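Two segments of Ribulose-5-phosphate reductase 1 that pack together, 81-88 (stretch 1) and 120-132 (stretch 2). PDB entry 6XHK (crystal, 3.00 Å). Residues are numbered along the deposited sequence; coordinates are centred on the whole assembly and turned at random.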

# COMPACT_ATOMS: atom_id res chain seq x y z
N GLY A 81 25.99 -0.38 -0.42
CA GLY A 81 25.28 -1.64 -0.38
C GLY A 81 24.17 -1.76 0.65
O GLY A 81 23.40 -2.74 0.58
N THR A 82 24.07 -0.84 1.63
CA THR A 82 22.99 -0.90 2.60
C THR A 82 21.66 -1.05 1.89
O THR A 82 21.36 -0.32 0.94
CB THR A 82 22.95 0.35 3.50
OG1 THR A 82 24.24 0.59 4.09
CG2 THR A 82 21.90 0.21 4.59
N LYS A 83 20.89 -2.04 2.32
CA LYS A 83 19.58 -2.31 1.74
C LYS A 83 18.53 -1.43 2.45
O LYS A 83 18.42 -1.44 3.68
CB LYS A 83 19.28 -3.80 1.84
N VAL A 84 17.79 -0.63 1.67
CA VAL A 84 16.90 0.40 2.22
C VAL A 84 15.56 0.47 1.48
O VAL A 84 15.49 0.32 0.26
CB VAL A 84 17.57 1.80 2.22
CG1 VAL A 84 18.86 1.79 3.02
CG2 VAL A 84 17.80 2.29 0.82
N VAL A 85 14.47 0.73 2.25
CA VAL A 85 13.16 0.99 1.66
C VAL A 85 13.04 2.47 1.28
O VAL A 85 13.47 3.37 2.02
CB VAL A 85 12.03 0.51 2.61
CG1 VAL A 85 12.04 1.25 3.90
CG2 VAL A 85 10.67 0.64 1.96
N MET A 86 12.49 2.72 0.08
CA MET A 86 12.50 4.01 -0.61
C MET A 86 11.16 4.71 -0.42
O MET A 86 10.14 4.19 -0.88
CB MET A 86 12.72 3.80 -2.12
CG MET A 86 13.82 2.84 -2.51
SD MET A 86 14.25 2.88 -4.28
CE MET A 86 13.03 1.80 -5.01
N VAL A 87 11.15 5.88 0.21
CA VAL A 87 9.90 6.60 0.47
C VAL A 87 9.72 7.64 -0.61
O VAL A 87 10.69 8.34 -0.97
CB VAL A 87 9.86 7.24 1.88
CG1 VAL A 87 10.40 6.29 2.95
CG2 VAL A 87 10.39 8.65 1.92
N PRO A 88 8.56 7.76 -1.20
CA PRO A 88 8.40 8.68 -2.33
C PRO A 88 8.04 10.07 -1.83
O PRO A 88 8.08 10.31 -0.62
CB PRO A 88 7.28 8.03 -3.15
CG PRO A 88 6.52 7.19 -2.15
CD PRO A 88 7.46 6.77 -1.08
N PHE A 120 18.86 4.78 -11.33
CA PHE A 120 19.22 5.30 -10.02
C PHE A 120 18.12 6.22 -9.52
O PHE A 120 17.52 6.97 -10.30
CB PHE A 120 20.53 6.09 -10.05
CG PHE A 120 21.71 5.29 -10.52
CD1 PHE A 120 22.35 4.40 -9.67
CD2 PHE A 120 22.25 5.52 -11.80
CE1 PHE A 120 23.44 3.69 -10.12
CE2 PHE A 120 23.35 4.83 -12.24
CZ PHE A 120 23.95 3.91 -11.40
N VAL A 121 17.84 6.17 -8.22
CA VAL A 121 16.84 7.01 -7.56
C VAL A 121 17.55 7.85 -6.51
O VAL A 121 18.24 7.31 -5.65
CB VAL A 121 15.72 6.18 -6.92
CG1 VAL A 121 14.67 7.07 -6.36
CG2 VAL A 121 15.08 5.29 -7.96
N LEU A 122 17.38 9.16 -6.59
CA LEU A 122 17.99 10.06 -5.61
C LEU A 122 16.99 10.37 -4.51
O LEU A 122 15.84 10.69 -4.78
CB LEU A 122 18.46 11.36 -6.26
CG LEU A 122 19.36 11.06 -7.43
CD1 LEU A 122 18.58 11.10 -8.74
CD2 LEU A 122 20.46 12.07 -7.41
N LEU A 123 17.44 10.27 -3.27
CA LEU A 123 16.56 10.39 -2.12
C LEU A 123 17.20 11.28 -1.08
O LEU A 123 18.43 11.35 -0.96
CB LEU A 123 16.26 9.02 -1.51
CG LEU A 123 15.70 7.96 -2.44
CD1 LEU A 123 15.40 6.71 -1.67
CD2 LEU A 123 14.45 8.45 -3.13
N ASN A 124 16.37 11.97 -0.32
CA ASN A 124 16.94 12.64 0.83
C ASN A 124 17.27 11.61 1.89
O ASN A 124 16.78 10.48 1.89
CB ASN A 124 16.00 13.72 1.34
CG ASN A 124 15.74 14.79 0.31
OD1 ASN A 124 14.87 14.63 -0.56
ND2 ASN A 124 16.56 15.84 0.33
N HIS A 125 18.16 11.99 2.80
CA HIS A 125 18.59 11.03 3.79
C HIS A 125 17.45 10.60 4.68
O HIS A 125 17.46 9.47 5.18
CB HIS A 125 19.72 11.66 4.58
CG HIS A 125 20.96 11.77 3.77
ND1 HIS A 125 21.22 12.88 2.99
CD2 HIS A 125 21.97 10.90 3.55
CE1 HIS A 125 22.36 12.70 2.35
NE2 HIS A 125 22.84 11.50 2.67
N ASP A 126 16.45 11.46 4.86
CA ASP A 126 15.23 11.11 5.57
C ASP A 126 14.20 10.43 4.68
O ASP A 126 13.15 10.03 5.19
CB ASP A 126 14.61 12.36 6.21
CG ASP A 126 14.35 13.48 5.21
OD1 ASP A 126 14.71 13.34 4.03
OD2 ASP A 126 13.73 14.50 5.61
N ARG A 127 14.44 10.28 3.37
CA ARG A 127 13.53 9.56 2.50
C ARG A 127 14.03 8.14 2.17
O ARG A 127 13.57 7.53 1.20
CB ARG A 127 13.24 10.36 1.22
N ALA A 128 14.91 7.58 3.01
CA ALA A 128 15.51 6.25 2.79
C ALA A 128 15.71 5.54 4.12
O ALA A 128 16.48 6.01 4.96
CB ALA A 128 16.85 6.36 2.05
N VAL A 129 15.06 4.40 4.29
CA VAL A 129 14.94 3.75 5.59
C VAL A 129 15.71 2.42 5.54
O VAL A 129 15.38 1.55 4.73
CB VAL A 129 13.46 3.51 5.97
CG1 VAL A 129 13.36 2.88 7.36
CG2 VAL A 129 12.67 4.78 5.86
N PRO A 130 16.69 2.23 6.43
CA PRO A 130 17.48 0.99 6.40
C PRO A 130 16.74 -0.23 6.95
O PRO A 130 16.02 -0.15 7.95
CB PRO A 130 18.70 1.34 7.26
CG PRO A 130 18.69 2.84 7.36
CD PRO A 130 17.26 3.22 7.35
N LEU A 131 16.98 -1.37 6.29
CA LEU A 131 16.41 -2.70 6.49
C LEU A 131 17.38 -3.61 7.24
O LEU A 131 18.59 -3.39 7.22
CB LEU A 131 16.09 -3.32 5.14
CG LEU A 131 15.05 -2.54 4.35
CD1 LEU A 131 14.68 -3.34 3.15
CD2 LEU A 131 13.86 -2.38 5.23
N PRO A 132 16.88 -4.65 7.89
CA PRO A 132 17.78 -5.58 8.59
C PRO A 132 18.58 -6.42 7.61
O PRO A 132 18.30 -6.46 6.41
CB PRO A 132 16.83 -6.43 9.43
CG PRO A 132 15.48 -5.75 9.32
CD PRO A 132 15.48 -5.08 8.01

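The most unusual feature of this contact is a proline as the last residue of one of its paired β-strands. Pro-130 has no amide hydrogen to donate, yet it lies opposite Val-84 in an antiparallel sheet, their CA atoms 4.3 Å apart. The position tolerates it because this is a non-hydrogen-bonded pair: the bonds that tie the strands here are made by the neighbours of Pro-130, and its phi of -75° still fits an extended chain.

Those bonds are all backbone to backbone. The amide of Val-85 donates to Val-129, N to O 2.8 Å, and Val-129 N returns a bond to Val-85 O at 3.0 Å, the reciprocal pair typical of antiparallel strands. Beyond the proline, Leu-131 N reaches Lys-83 O at 3.0 Å; at the other end, Val-87 N reaches Arg-127 O at 3.1 Å, extending the ladder past strand 83-86. The carbonyl of Val-129 also receives a CA-H...O contact, with Val-84 CA 3.2 Å from Val-129 O.

Side chains alternate between the two faces of the sheet. On one lie Val-84, Met-86, Ala-128 and Pro-130. Val-84 spans two partners, its CG1 4.3 Å from Pro-130 CB and its CG2 4.4 Å from Ala-128 CB, so each branch of the valine meets a different residue. Ala-128 contributes just a methyl group, a compact apolar surface opposite Met-86. Leu-123 brings its CD1 4.0 Å from Met-86 CB, and the long, unbranched methionine carries its SD 4.5 Å from Val-121 CB. Val-121 and Leu-123 both point toward stretch 1, whereas Leu-122 between them is out of its reach, as strand alternation requires.

The other face carries Val-85 and Val-129, packed closely with Val-85 CG1 3.4 Å from Val-129 CB. The β-branched shape of valine suits extended backbone and places methyl groups close to the sheet. Leu-131 points toward stretch 1 and brings its CD2 within 4.3 Å of Val-85 CG1, while Val-87 CG1 approaches Val-129 CG2 at 4.0 Å. Val-87 also sets its CG2 3.4 Å from Arg-127 CB; the arginine is not modelled beyond CB, so its charged end cannot be placed.

Arg-127 N bonds to Asn-124 O at 2.8 Å, bracing the turn that leads into strand 128-130. The contact buries 579 Å², both sides summed; Val-84, Val-85, Met-86, Ala-128 and Val-129 are buried, while Pro-130 and Leu-131 remain partly exposed. Backbone hydrogen bonds set the register, and apolar side chains lie on both faces.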